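Flavin reductase domain protein, FMN-binding (Shewanella baltica, PDB 3HMZ) binds flavin mononucleotide and probably works as an oxidoreductase of the flavoredoxin family, with NAD or NADP as the likely acceptor. Local coordinates at residues 13-18 with 159-164; 32-37 with 68-73; 58-63 with 150-155. All coordinates share one frame; numbering follows the deposited sequence.

In the fold
From the N terminus, strand 14-16 is the first element met, and contact 1 joins it to the end of strand 149-160, closing a loop of 140 residues that holds most of the fold, including both other contacts. Strand 32-38 follows, and contact 2 packs helix 69-77 against it. Strand 58-63 comes between these two partners and pairs with strand 149-160 in contact 3, so the spans of contacts 2 and 3 cross. Contacts 1 and 3 both use strand 149-160, at different points along it, whereas Arg71 against Phe150 and Val34 against Val62 bring contacts 2 and 3 together. All three reach one antiparallel sheet; contacts 2 and 3 also touch the FMN.

Contact 1: residues 13-18 with 159-164; sequences NIAAVE and ADTQVF
Thr161 meets Asn13 and Ala15 just where the pairing of strand 14-16 with the end of strand 149-160 gives way to a turn. Its CB lies 3.7 Å from Asn13 OD1. From there the side chain forks. OG1, set between backbone N and carbonyl carbon (chi1 60°), donates to Asn13 OD1 over 2.9 Å, in the carbonyl plane and on a lone pair; CG2 presses on Ala15 CB at 3.4 Å, tighter than usual for two carbons, a close fit that the small side chain of alanine suits. Thr161 N adds a nearly straight bond to Asn13 O of 2.8 Å, giving this pair a backbone and a side-chain link.

Next along, Ala15 and Ala159 exchange both backbone bonds. Val17 CG2 rests on Ala159 CB at 3.8 Å, and its CG1 meets Phe164 CE1 obliquely; that ring also packs edge-to-face with Trp169. Asp160 OD1 accepts from Gln162 N in an Asx turn and, through a water, reaches Asn13 N, while OD2 forms a salt bridge with Lys178. The contact thus passes from polar to apolar: amide, hydroxyl and carboxylate fasten the turn, and methyl groups of Val17 and Ala159 with the Phe164 ring make the apolar half.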
loop_
_atom_site.group_PDB
_atom_site.type_symbol
_atom_site.label_atom_id
_atom_site.label_comp_id
_atom_site.label_asym_id
_atom_site.label_seq_id
_atom_site.Cartn_x
_atom_site.Cartn_y
_atom_site.Cartn_z
ATOM N N ASN A 13 -14.112 -13.977 16.576
ATOM C CA ASN A 13 -13.686 -15.327 16.247
ATOM C C ASN A 13 -12.461 -15.231 15.324
ATOM O O ASN A 13 -12.586 -14.739 14.210
ATOM C CB ASN A 13 -14.813 -16.017 15.504
ATOM C CG ASN A 13 -14.492 -17.429 15.157
ATOM O OD1 ASN A 13 -14.409 -17.788 13.973
ATOM N ND2 ASN A 13 -14.266 -18.256 16.193
ATOM N N ILE A 14 -11.321 -15.701 15.792
ATOM C CA ILE A 14 -10.047 -15.690 15.042
ATOM C C ILE A 14 -9.833 -17.047 14.389
ATOM O O ILE A 14 -9.985 -18.094 15.051
ATOM C CB ILE A 14 -8.829 -15.432 15.962
ATOM C CG1 ILE A 14 -8.925 -14.049 16.611
ATOM C CG2 ILE A 14 -7.494 -15.550 15.177
ATOM C CD1 ILE A 14 -7.796 -13.713 17.580
ATOM N N ALA A 15 -9.471 -17.040 13.109
ATOM C CA ALA A 15 -9.125 -18.244 12.377
ATOM C C ALA A 15 -7.793 -18.005 11.694
ATOM O O ALA A 15 -7.446 -16.860 11.357
ATOM C CB ALA A 15 -10.200 -18.573 11.323
ATOM N N ALA A 16 -7.055 -19.084 11.463
ATOM C CA ALA A 16 -5.888 -19.026 10.603
ATOM C C ALA A 16 -6.343 -18.688 9.161
ATOM O O ALA A 16 -7.434 -19.048 8.722
ATOM C CB ALA A 16 -5.128 -20.375 10.553
ATOM N N VAL A 17 -5.463 -17.987 8.482
ATOM C CA VAL A 17 -5.600 -17.649 7.069
ATOM C C VAL A 17 -4.548 -18.510 6.380
ATOM O O VAL A 17 -3.359 -18.397 6.678
ATOM C CB VAL A 17 -5.343 -16.162 6.784
ATOM C CG1 VAL A 17 -5.260 -15.849 5.267
ATOM C CG2 VAL A 17 -6.430 -15.300 7.472
ATOM N N GLU A 18 -5.013 -19.345 5.449
ATOM C CA GLU A 18 -4.115 -20.169 4.631
ATOM C C GLU A 18 -2.928 -19.292 4.210
ATOM O O GLU A 18 -3.131 -18.200 3.670
ATOM C CB GLU A 18 -4.943 -20.638 3.387
ATOM C CG GLU A 18 -4.208 -21.401 2.430
ATOM C CD GLU A 18 -4.978 -21.703 1.171
ATOM O OE1 GLU A 18 -6.189 -21.352 0.953
ATOM O OE2 GLU A 18 -4.283 -22.274 0.354
ATOM N N ALA A 159 -7.049 -13.993 11.036
ATOM C CA ALA A 159 -7.987 -12.905 10.919
ATOM C C ALA A 159 -9.297 -13.168 11.616
ATOM O O ALA A 159 -9.696 -14.323 11.821
ATOM C CB ALA A 159 -8.228 -12.567 9.400
ATOM N N ASP A 160 -9.973 -12.068 11.931
ATOM C CA ASP A 160 -11.334 -12.081 12.482
ATOM C C ASP A 160 -12.266 -12.542 11.369
ATOM O O ASP A 160 -12.442 -11.828 10.372
ATOM C CB ASP A 160 -11.645 -10.660 12.968
ATOM C CG ASP A 160 -13.030 -10.461 13.432
ATOM O OD1 ASP A 160 -13.906 -11.322 13.259
ATOM O OD2 ASP A 160 -13.225 -9.351 13.986
ATOM N N THR A 161 -12.923 -13.680 11.586
ATOM C CA THR A 161 -13.760 -14.261 10.556
ATOM C C THR A 161 -14.993 -13.454 10.203
ATOM O O THR A 161 -15.597 -13.719 9.177
ATOM C CB THR A 161 -14.198 -15.681 10.911
ATOM O OG1 THR A 161 -14.940 -15.674 12.136
ATOM C CG2 THR A 161 -12.963 -16.634 11.027
ATOM N N GLN A 162 -15.403 -12.521 11.052
ATOM C CA GLN A 162 -16.514 -11.637 10.656
ATOM C C GLN A 162 -16.122 -10.669 9.524
ATOM O O GLN A 162 -17.005 -10.231 8.755
ATOM C CB GLN A 162 -16.998 -10.815 11.823
ATOM C CG GLN A 162 -18.323 -10.132 11.510
ATOM C CD GLN A 162 -18.943 -9.474 12.702
ATOM O OE1 GLN A 162 -18.252 -8.915 13.557
ATOM N NE2 GLN A 162 -20.306 -9.517 12.755
ATOM N N VAL A 163 -14.822 -10.365 9.413
ATOM C CA VAL A 163 -14.431 -9.401 8.379
ATOM C C VAL A 163 -13.547 -9.995 7.290
ATOM O O VAL A 163 -13.566 -9.491 6.202
ATOM C CB VAL A 163 -13.884 -8.131 9.010
ATOM C CG1 VAL A 163 -12.582 -8.429 9.685
ATOM C CG2 VAL A 163 -13.752 -7.019 8.000
ATOM N N PHE A 164 -12.836 -11.107 7.547
ATOM C CA PHE A 164 -12.065 -11.796 6.522
ATOM C C PHE A 164 -12.227 -13.283 6.757
ATOM O O PHE A 164 -11.968 -13.787 7.856
ATOM C CB PHE A 164 -10.590 -11.417 6.585
ATOM C CG PHE A 164 -9.758 -12.006 5.473
ATOM C CD1 PHE A 164 -9.231 -13.286 5.563
ATOM C CD2 PHE A 164 -9.506 -11.282 4.327
ATOM C CE1 PHE A 164 -8.455 -13.805 4.527
ATOM C CE2 PHE A 164 -8.733 -11.770 3.316
ATOM C CZ PHE A 164 -8.200 -13.036 3.403
HETATM O O HOH W 1 -15.823 -12.446 14.825
#

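Contact 2: residues 32-37 with 68-73; sequences VLVSAR and TKTREF. With FMN (flavin mononucleotide), chain B.
Strand 32-37 and helix 69-73 pack with their axes 7.8 Å apart at closest approach and inclined at 51°, and the CA atoms come nearest at Arg37 and Phe73. The small Ala36 suits this close approach: its CB meets Phe73 CB at 3.9 Å. Ala36 O lies at the edge of the Phe73 ring, near the ring plane, 3.8 Å from Phe73 CD2, where the slightly positive ring hydrogens would suit a carbonyl oxygen. Leu101, an FMN-binding residue, also touches this phenylalanine.

Thr70 serves two sides at once. The Thr70 and Val34 side chains cross obliquely, Thr70 CG2 meeting Val34 CG1 at 3.9 Å, a methyl contact in the buried layer between helix and strand. Its OG1, beside the backbone N (chi1 -53°), donates to FMN O2P over 2.7 Å, and Thr70 N reaches the same oxygen at 2.8 Å. The setting is the N terminus of a helix holding a phosphate within the split beta-barrel of flavin reductases: Lys69 N gives a further bond to FMN O3P of 2.9 Å, and the helix dipole probably favours the negative charge. Thr68 is the N-cap, its OG1 accepting from Arg71 N, while its CG2 packs on the C5' of the cofactor's ribityl chain. Lys69 bends at its second and third torsions, and NZ forms a salt bridge with Glu72 OE1 at 3.1 Å, one turn further along the helix. Asn43, on the neighbouring strand 41-55, adds its ND2 to the bonds on the cofactor.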
loop_
_atom_site.group_PDB
_atom_site.type_symbol
_atom_site.label_atom_id
_atom_site.label_comp_id
_atom_site.label_asym_id
_atom_site.label_seq_id
_atom_site.Cartn_x
_atom_site.Cartn_y
_atom_site.Cartn_z
ATOM N N VAL A 32 -1.174 -0.088 8.741
ATOM C CA VAL A 32 -1.037 -1.165 9.689
ATOM C C VAL A 32 -0.452 -0.722 11.001
ATOM O O VAL A 32 0.004 0.423 11.132
ATOM C CB VAL A 32 -0.164 -2.310 9.105
ATOM C CG1 VAL A 32 -0.720 -2.773 7.747
ATOM C CG2 VAL A 32 1.298 -1.876 8.914
ATOM N N LEU A 33 -0.515 -1.623 11.976
ATOM C CA LEU A 33 0.263 -1.467 13.218
ATOM C C LEU A 33 1.408 -2.477 13.147
ATOM O O LEU A 33 1.217 -3.628 12.779
ATOM C CB LEU A 33 -0.570 -1.689 14.480
ATOM C CG LEU A 33 -1.886 -0.945 14.536
ATOM C CD1 LEU A 33 -2.607 -1.358 15.826
ATOM C CD2 LEU A 33 -1.743 0.556 14.403
ATOM N N VAL A 34 2.603 -2.014 13.483
ATOM C CA VAL A 34 3.813 -2.844 13.560
ATOM C C VAL A 34 4.087 -3.058 15.043
ATOM O O VAL A 34 4.202 -2.104 15.814
ATOM C CB VAL A 34 5.049 -2.166 12.907
ATOM C CG1 VAL A 34 6.274 -3.129 12.902
ATOM C CG2 VAL A 34 4.685 -1.631 11.487
ATOM N N SER A 35 4.131 -4.314 15.459
ATOM C CA SER A 35 4.505 -4.628 16.850
ATOM C C SER A 35 5.719 -5.528 16.918
ATOM O O SER A 35 5.962 -6.364 16.034
ATOM C CB SER A 35 3.322 -5.218 17.586
ATOM O OG SER A 35 2.919 -6.433 16.982
ATOM N N ALA A 36 6.444 -5.406 18.033
ATOM C CA ALA A 36 7.677 -6.157 18.213
ATOM C C ALA A 36 8.017 -6.228 19.690
ATOM O O ALA A 36 7.511 -5.429 20.484
ATOM C CB ALA A 36 8.850 -5.517 17.386
ATOM N N ARG A 37 8.876 -7.190 20.001
ATOM C CA ARG A 37 9.356 -7.437 21.340
ATOM C C ARG A 37 10.880 -7.534 21.367
ATOM O O ARG A 37 11.477 -8.170 20.508
ATOM C CB ARG A 37 8.781 -8.753 21.811
ATOM C CG ARG A 37 9.142 -9.154 23.254
ATOM C CD ARG A 37 8.409 -10.427 23.599
ATOM N NE ARG A 37 6.974 -10.146 23.770
ATOM C CZ ARG A 37 6.009 -11.032 23.987
ATOM N NH1 ARG A 37 6.237 -12.330 24.056
ATOM N NH2 ARG A 37 4.775 -10.585 24.154
ATOM N N THR A 68 12.676 5.397 15.153
ATOM C CA THR A 68 11.688 4.591 15.879
ATOM C C THR A 68 12.245 3.528 16.801
ATOM O O THR A 68 13.201 2.826 16.458
ATOM C CB THR A 68 10.655 3.936 14.938
ATOM O OG1 THR A 68 11.246 2.899 14.155
ATOM C CG2 THR A 68 9.961 4.939 14.061
ATOM N N LYS A 69 11.646 3.421 17.985
ATOM C CA LYS A 69 12.020 2.377 18.934
ATOM C C LYS A 69 11.654 1.014 18.367
ATOM O O LYS A 69 12.398 0.064 18.495
ATOM C CB LYS A 69 11.388 2.601 20.313
ATOM C CG LYS A 69 11.812 1.582 21.385
ATOM C CD LYS A 69 13.320 1.559 21.672
ATOM C CE LYS A 69 13.811 2.801 22.284
ATOM N NZ LYS A 69 15.257 2.532 22.783
ATOM N N THR A 70 10.533 0.939 17.651
ATOM C CA THR A 70 10.131 -0.340 17.048
ATOM C C THR A 70 11.190 -0.892 16.085
ATOM O O THR A 70 11.465 -2.085 16.092
ATOM C CB THR A 70 8.740 -0.232 16.369
ATOM O OG1 THR A 70 7.809 0.288 17.305
ATOM C CG2 THR A 70 8.273 -1.601 15.933
ATOM N N ARG A 71 11.805 -0.013 15.285
ATOM C CA ARG A 71 12.885 -0.455 14.392
ATOM C C ARG A 71 14.024 -1.116 15.188
ATOM O O ARG A 71 14.552 -2.173 14.796
ATOM C CB ARG A 71 13.415 0.711 13.594
ATOM C CG ARG A 71 14.637 0.359 12.793
ATOM C CD ARG A 71 15.007 1.471 11.909
ATOM N NE ARG A 71 16.318 1.222 11.286
ATOM C CZ ARG A 71 16.701 1.660 10.094
ATOM N NH1 ARG A 71 15.862 2.358 9.317
ATOM N NH2 ARG A 71 17.937 1.375 9.640
ATOM N N GLU A 72 14.390 -0.476 16.290
ATOM C CA GLU A 72 15.453 -1.038 17.152
ATOM C C GLU A 72 15.099 -2.456 17.606
ATOM O O GLU A 72 15.912 -3.380 17.535
ATOM C CB GLU A 72 15.677 -0.123 18.346
ATOM C CG GLU A 72 16.771 -0.573 19.321
ATOM C CD GLU A 72 16.823 0.331 20.506
ATOM O OE1 GLU A 72 16.877 1.560 20.275
ATOM O OE2 GLU A 72 16.747 -0.215 21.658
ATOM N N PHE A 73 13.854 -2.630 18.043
ATOM C CA PHE A 73 13.397 -3.943 18.498
ATOM C C PHE A 73 13.452 -4.978 17.393
ATOM O O PHE A 73 13.801 -6.144 17.639
ATOM C CB PHE A 73 11.974 -3.839 19.062
ATOM C CG PHE A 73 11.863 -3.238 20.426
ATOM C CD1 PHE A 73 12.941 -2.585 21.076
ATOM C CD2 PHE A 73 10.627 -3.282 21.081
ATOM C CE1 PHE A 73 12.774 -2.058 22.348
ATOM C CE2 PHE A 73 10.472 -2.729 22.367
ATOM C CZ PHE A 73 11.543 -2.099 22.973
HETATM N N1 FMN B . 6.794 5.636 10.666
HETATM C C2 FMN B . 7.556 4.831 9.854
HETATM O O2 FMN B . 8.744 4.658 10.127
HETATM N N3 FMN B . 6.960 4.211 8.771
HETATM C C4 FMN B . 5.653 4.388 8.439
HETATM O O4 FMN B . 5.201 3.805 7.418
HETATM C C4A FMN B . 4.892 5.231 9.265
HETATM N N5 FMN B . 3.551 5.450 9.011
HETATM C C5A FMN B . 2.727 6.110 9.911
HETATM C C6 FMN B . 1.337 6.162 9.723
HETATM C C7 FMN B . 0.512 6.843 10.612
HETATM C C7M FMN B . -0.970 6.874 10.408
HETATM C C8 FMN B . 1.086 7.489 11.711
HETATM C C8M FMN B . 0.232 8.251 12.704
HETATM C C9 FMN B . 2.460 7.418 11.888
HETATM C C9A FMN B . 3.314 6.749 11.025
HETATM N N10 FMN B . 4.692 6.657 11.201
HETATM C C10 FMN B . 5.462 5.852 10.378
HETATM C "C1'" FMN B . 5.370 7.213 12.424
HETATM C "C2'" FMN B . 5.587 6.212 13.567
HETATM O "O2'" FMN B . 4.424 5.401 13.803
HETATM C "C3'" FMN B . 5.940 7.047 14.792
HETATM O "O3'" FMN B . 7.194 7.685 14.566
HETATM C "C4'" FMN B . 5.874 6.271 16.122
HETATM O "O4'" FMN B . 5.762 7.241 17.159
HETATM C "C5'" FMN B . 7.070 5.378 16.385
HETATM O "O5'" FMN B . 6.890 4.795 17.676
HETATM P P FMN B . 8.113 4.068 18.409
HETATM O O1P FMN B . 7.561 3.792 19.796
HETATM O O2P FMN B . 8.512 2.834 17.649
HETATM O O3P FMN B . 9.273 5.029 18.440
#

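Contact 3: residues 58-63 with 150-155; sequences PKLTVV and FIAEVI. With FMN (flavin mononucleotide), chain B.
Pro58 and Val154 cross at about a right angle, the ring CG resting 3.7 Å from Val154 CB. Leu60 meets the same valine, also nearly perpendicular, with CD2 against Val154 CG2 at 3.8 Å. Val154 thus meets the Pro58 ring through CB and the Leu60 side chain through CG2. Further along, the Val62 and Phe150 side chains cross obliquely, Val62 CG1 nearest Phe150 CB; the phenylalanine ring, its CG beside the backbone N (chi1 -69°), turns an edge to Val62 O, with CD1 3.8 Å away. Leu60, Ala152 and Val62 face Phe80, Ile82 and Cys135 of nearby strands, in the barrel interior.

On the other face Thr61 and Ile151 lie side by side and point the same way, Thr61 CG2 lying 3.9 Å from Ile151 CG1. Thr61 OG1 is satisfied by Cys51 O, leaving its methyl for this apolar contact, and both residues pack against the second subunit.

Antiparallel backbone bonds join the strands. The pairs Leu60-Ala152 and Val62-Phe150 each exchange two, and Val154 N donates to Pro58 O from 44° above the carbonyl plane. Beyond the last pair, this ladder and its apolar side chains probably help to hold Val63 O where it accepts from FMN N3 at 2.8 Å.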
loop_
_atom_site.group_PDB
_atom_site.type_symbol
_atom_site.label_atom_id
_atom_site.label_comp_id
_atom_site.label_asym_id
_atom_site.label_seq_id
_atom_site.Cartn_x
_atom_site.Cartn_y
_atom_site.Cartn_z
ATOM N N PRO A 58 4.505 -16.114 1.424
ATOM C CA PRO A 58 4.291 -14.681 1.522
ATOM C C PRO A 58 5.468 -13.879 2.078
ATOM O O PRO A 58 6.183 -14.337 2.973
ATOM C CB PRO A 58 3.079 -14.563 2.428
ATOM C CG PRO A 58 3.087 -15.846 3.197
ATOM C CD PRO A 58 3.565 -16.869 2.244
ATOM N N LYS A 59 5.643 -12.673 1.551
ATOM C CA LYS A 59 6.625 -11.718 2.038
ATOM C C LYS A 59 5.989 -10.326 1.984
ATOM O O LYS A 59 5.013 -10.086 1.242
ATOM C CB LYS A 59 7.907 -11.707 1.210
ATOM C CG LYS A 59 8.643 -13.048 1.109
ATOM C CD LYS A 59 9.934 -12.875 0.308
ATOM C CE LYS A 59 10.663 -14.187 -0.159
ATOM N NZ LYS A 59 10.287 -15.412 0.475
ATOM N N LEU A 60 6.579 -9.437 2.755
ATOM C CA LEU A 60 6.170 -8.040 2.776
ATOM C C LEU A 60 7.342 -7.112 3.025
ATOM O O LEU A 60 8.442 -7.567 3.426
ATOM C CB LEU A 60 4.996 -7.833 3.758
ATOM C CG LEU A 60 5.251 -8.165 5.234
ATOM C CD1 LEU A 60 6.188 -7.153 5.963
ATOM C CD2 LEU A 60 3.894 -8.196 5.948
ATOM N N THR A 61 7.123 -5.850 2.684
ATOM C CA THR A 61 8.052 -4.794 2.964
ATOM C C THR A 61 7.437 -3.863 3.993
ATOM O O THR A 61 6.209 -3.690 4.024
ATOM C CB THR A 61 8.453 -3.956 1.717
ATOM O OG1 THR A 61 7.269 -3.430 1.094
ATOM C CG2 THR A 61 9.278 -4.814 0.724
ATOM N N VAL A 62 8.283 -3.200 4.783
ATOM C CA VAL A 62 7.848 -2.092 5.646
ATOM C C VAL A 62 9.003 -1.089 5.763
ATOM O O VAL A 62 10.175 -1.485 5.796
ATOM C CB VAL A 62 7.299 -2.561 7.001
ATOM C CG1 VAL A 62 8.383 -3.297 7.879
ATOM C CG2 VAL A 62 6.622 -1.405 7.705
ATOM N N VAL A 63 8.663 0.180 5.740
ATOM C CA VAL A 63 9.615 1.269 5.884
ATOM C C VAL A 63 9.579 1.705 7.336
ATOM O O VAL A 63 8.520 2.075 7.860
ATOM C CB VAL A 63 9.300 2.424 4.939
ATOM C CG1 VAL A 63 10.392 3.464 5.047
ATOM C CG2 VAL A 63 9.157 1.913 3.493
ATOM N N PHE A 150 12.674 -2.640 5.068
ATOM C CA PHE A 150 12.777 -3.928 5.698
ATOM C C PHE A 150 11.917 -4.930 4.959
ATOM O O PHE A 150 10.813 -4.593 4.560
ATOM C CB PHE A 150 12.342 -3.813 7.169
ATOM C CG PHE A 150 13.298 -3.012 8.008
ATOM C CD1 PHE A 150 13.363 -1.655 7.926
ATOM C CD2 PHE A 150 14.143 -3.666 8.905
ATOM C CE1 PHE A 150 14.284 -0.920 8.653
ATOM C CE2 PHE A 150 15.050 -2.941 9.682
ATOM C CZ PHE A 150 15.136 -1.579 9.548
ATOM N N ILE A 151 12.447 -6.120 4.733
ATOM C CA ILE A 151 11.791 -7.244 4.064
ATOM C C ILE A 151 11.611 -8.362 5.054
ATOM O O ILE A 151 12.553 -8.701 5.793
ATOM C CB ILE A 151 12.637 -7.727 2.841
ATOM C CG1 ILE A 151 12.603 -6.645 1.753
ATOM C CG2 ILE A 151 12.103 -9.062 2.295
ATOM C CD1 ILE A 151 13.592 -6.891 0.626
ATOM N N ALA A 152 10.423 -8.967 5.043
ATOM C CA ALA A 152 10.178 -10.107 5.910
ATOM C C ALA A 152 9.390 -11.213 5.258
ATOM O O ALA A 152 8.572 -10.948 4.380
ATOM C CB ALA A 152 9.427 -9.668 7.212
ATOM N N GLU A 153 9.630 -12.438 5.727
ATOM C CA GLU A 153 8.792 -13.556 5.344
ATOM C C GLU A 153 7.618 -13.603 6.333
ATOM O O GLU A 153 7.791 -13.426 7.538
ATOM C CB GLU A 153 9.571 -14.871 5.340
ATOM C CG GLU A 153 8.745 -16.137 5.304
ATOM C CD GLU A 153 9.538 -17.328 4.726
ATOM O OE1 GLU A 153 10.811 -17.265 4.704
ATOM O OE2 GLU A 153 8.880 -18.266 4.236
ATOM N N VAL A 154 6.428 -13.838 5.808
ATOM C CA VAL A 154 5.224 -13.993 6.654
ATOM C C VAL A 154 5.178 -15.495 6.964
ATOM O O VAL A 154 5.117 -16.348 6.041
ATOM C CB VAL A 154 3.971 -13.527 5.932
ATOM C CG1 VAL A 154 2.734 -13.911 6.743
ATOM C CG2 VAL A 154 4.058 -12.012 5.670
ATOM N N ILE A 155 5.269 -15.821 8.249
ATOM C CA ILE A 155 5.287 -17.202 8.734
ATOM C C ILE A 155 3.996 -17.695 9.351
ATOM O O ILE A 155 3.882 -18.871 9.697
ATOM C CB ILE A 155 6.503 -17.431 9.713
ATOM C CG1 ILE A 155 6.377 -16.592 10.989
ATOM C CG2 ILE A 155 7.833 -17.106 8.956
ATOM C CD1 ILE A 155 7.493 -16.857 12.051
HETATM N N1 FMN B . 6.794 5.636 10.666
HETATM C C2 FMN B . 7.556 4.831 9.854
HETATM O O2 FMN B . 8.744 4.658 10.127
HETATM N N3 FMN B . 6.960 4.211 8.771
HETATM C C4 FMN B . 5.653 4.388 8.439
HETATM O O4 FMN B . 5.201 3.805 7.418
HETATM C C4A FMN B . 4.892 5.231 9.265
HETATM N N5 FMN B . 3.551 5.450 9.011
HETATM C C5A FMN B . 2.727 6.110 9.911
HETATM C C6 FMN B . 1.337 6.162 9.723
HETATM C C7 FMN B . 0.512 6.843 10.612
HETATM C C7M FMN B . -0.970 6.874 10.408
HETATM C C8 FMN B . 1.086 7.489 11.711
HETATM C C8M FMN B . 0.232 8.251 12.704
HETATM C C9 FMN B . 2.460 7.418 11.888
HETATM C C9A FMN B . 3.314 6.749 11.025
HETATM N N10 FMN B . 4.692 6.657 11.201
HETATM C C10 FMN B . 5.462 5.852 10.378
HETATM C "C1'" FMN B . 5.370 7.213 12.424
HETATM C "C2'" FMN B . 5.587 6.212 13.567
HETATM O "O2'" FMN B . 4.424 5.401 13.803
HETATM C "C3'" FMN B . 5.940 7.047 14.792
HETATM O "O3'" FMN B . 7.194 7.685 14.566
HETATM C "C4'" FMN B . 5.874 6.271 16.122
HETATM O "O4'" FMN B . 5.762 7.241 17.159
HETATM C "C5'" FMN B . 7.070 5.378 16.385
HETATM O "O5'" FMN B . 6.890 4.795 17.676
HETATM P P FMN B . 8.113 4.068 18.409
HETATM O O1P FMN B . 7.561 3.792 19.796
HETATM O O2P FMN B . 8.512 2.834 17.649
HETATM O O3P FMN B . 9.273 5.029 18.440
#